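Extracellular solute-binding protein family 1 (Pseudothermotoga lettingae, PDB 5CI5) binds alpha-D-tagatose in its pocket and probably delivers sugar to an ABC transporter as its extracellular solute-binding component. Local coordinates at residues I401-A404 / A405-N409. Residues are numbered along the deposited sequence; the frame is centred on the assembly and turned at random.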
loop_
_atom_site.group_PDB
_atom_site.type_symbol
_atom_site.label_atom_id
_atom_site.label_comp_id
_atom_site.label_asym_id
_atom_site.label_seq_id
_atom_site.Cartn_x
_atom_site.Cartn_y
_atom_site.Cartn_z
ATOM N N ILE A 401 18.098 -11.965 9.689
ATOM C CA ILE A 401 17.784 -12.326 8.316
ATOM C C ILE A 401 17.895 -13.853 8.114
ATOM O O ILE A 401 17.098 -14.433 7.378
ATOM C CB ILE A 401 18.698 -11.523 7.330
ATOM C CG1 ILE A 401 18.092 -11.466 5.920
ATOM C CG2 ILE A 401 20.117 -12.077 7.323
ATOM C CD1 ILE A 401 18.774 -10.434 5.004
ATOM N N LYS A 402 18.835 -14.506 8.806
ATOM C CA LYS A 402 18.903 -15.964 8.817
ATOM C C LYS A 402 17.612 -16.606 9.307
ATOM O O LYS A 402 17.055 -17.495 8.631
ATOM C CB LYS A 402 20.078 -16.431 9.681
ATOM C CG LYS A 402 20.157 -17.961 9.820
ATOM C CD LYS A 402 21.234 -18.359 10.813
ATOM C CE LYS A 402 21.273 -19.864 11.040
ATOM N NZ LYS A 402 20.083 -20.402 11.774
ATOM N N ILE A 403 17.141 -16.164 10.473
ATOM C CA ILE A 403 15.926 -16.701 11.082
ATOM C C ILE A 403 14.705 -16.454 10.213
ATOM O O ILE A 403 13.900 -17.357 9.972
ATOM C CB ILE A 403 15.711 -16.096 12.474
ATOM C CG1 ILE A 403 16.761 -16.673 13.428
ATOM C CG2 ILE A 403 14.286 -16.394 12.979
ATOM C CD1 ILE A 403 16.808 -15.991 14.755
ATOM N N ALA A 404 14.564 -15.225 9.724
ATOM C CA ALA A 404 13.419 -14.893 8.898
ATOM C C ALA A 404 13.344 -15.760 7.652
ATOM O O ALA A 404 12.279 -16.253 7.285
ATOM C CB ALA A 404 13.463 -13.401 8.512
ATOM N N ALA A 405 14.474 -15.967 7.006
ATOM C CA ALA A 405 14.498 -16.737 5.773
ATOM C C ALA A 405 14.206 -18.207 6.062
ATOM O O ALA A 405 13.470 -18.850 5.324
ATOM C CB ALA A 405 15.838 -16.577 5.067
ATOM N N GLU A 406 14.776 -18.726 7.138
ATOM C CA GLU A 406 14.492 -20.101 7.539
ATOM C C GLU A 406 13.004 -20.296 7.832
ATOM O O GLU A 406 12.401 -21.286 7.413
ATOM C CB GLU A 406 15.361 -20.486 8.746
ATOM C CG GLU A 406 16.813 -20.727 8.315
ATOM C CD GLU A 406 17.805 -20.921 9.452
ATOM O OE1 GLU A 406 17.463 -20.696 10.630
ATOM O OE2 GLU A 406 18.958 -21.302 9.148
ATOM N N ASN A 407 12.390 -19.331 8.508
ATOM C CA ASN A 407 10.975 -19.430 8.821
ATOM C C ASN A 407 10.122 -19.318 7.569
ATOM O O ASN A 407 9.096 -19.992 7.429
ATOM C CB ASN A 407 10.578 -18.358 9.827
ATOM C CG ASN A 407 11.112 -18.637 11.210
ATOM O OD1 ASN A 407 11.548 -19.753 11.514
ATOM N ND2 ASN A 407 11.093 -17.619 12.065
ATOM N N VAL A 408 10.527 -18.455 6.647
ATOM C CA VAL A 408 9.803 -18.333 5.385
ATOM C C VAL A 408 9.878 -19.658 4.608
ATOM O O VAL A 408 8.885 -20.103 4.022
ATOM C CB VAL A 408 10.352 -17.167 4.551
ATOM C CG1 VAL A 408 9.873 -17.242 3.098
ATOM C CG2 VAL A 408 9.939 -15.845 5.184
ATOM N N ASN A 409 11.036 -20.304 4.607
ATOM C CA ASN A 409 11.143 -21.559 3.872
ATOM C C ASN A 409 10.281 -22.654 4.493
ATOM O O ASN A 409 9.738 -23.492 3.768
ATOM C CB ASN A 409 12.603 -22.007 3.784
ATOM C CG ASN A 409 13.394 -21.186 2.799
ATOM O OD1 ASN A 409 12.833 -20.541 1.912
ATOM N ND2 ASN A 409 14.716 -21.223 2.925
#
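Lys402 and Glu406, one helical turn apart, join in an i to i+4 salt bridge. Followed outward from Glu406 CB, the acid first runs over the backbone of the preceding turn: CB lies 3.4 Å from Lys402 O, and Glu406 CG packs 3.3 Å from the same oxygen. With CG anti to the carbonyl carbon (chi1 -74°) and the chain extended beyond it, the carboxylate is carried back toward the lysine, Glu406 CD lying 3.3 Å from Lys402 NZ. Glu406 OE1 takes the main bond, from Lys402 NZ at 2.9 Å, met on its syn side and 19° out of the carboxylate plane. Glu406 OE2 receives a weak second bond from Lys402 NZ and also lies 3.3 Å from Lys402 CE. The lysine stays extended until chi4 (-69°), where a bend turns the ammonium onto the acid.

Beneath this pair is regular alpha-helix, part of helix 397-413, at the C-terminal end of the chain, in a protein of the type 2 periplasmic-binding fold. Four successive i to i+4 backbone bonds support that assignment, from Ala405 N to Ile401 O through Val408 N to Ala404 O. Asn407 lies alongside Ile403, its ND2 3.5 Å from Ile403 CG2; that amide nitrogen hydrogen-bonds Gln382 OE1. On the buried side, Val408 CG2 sits 3.2 Å from Ala404 O, while Ile401 and Ala404 pack on Met386 and Val408 on Ile379, fitting this face against helix 376-391.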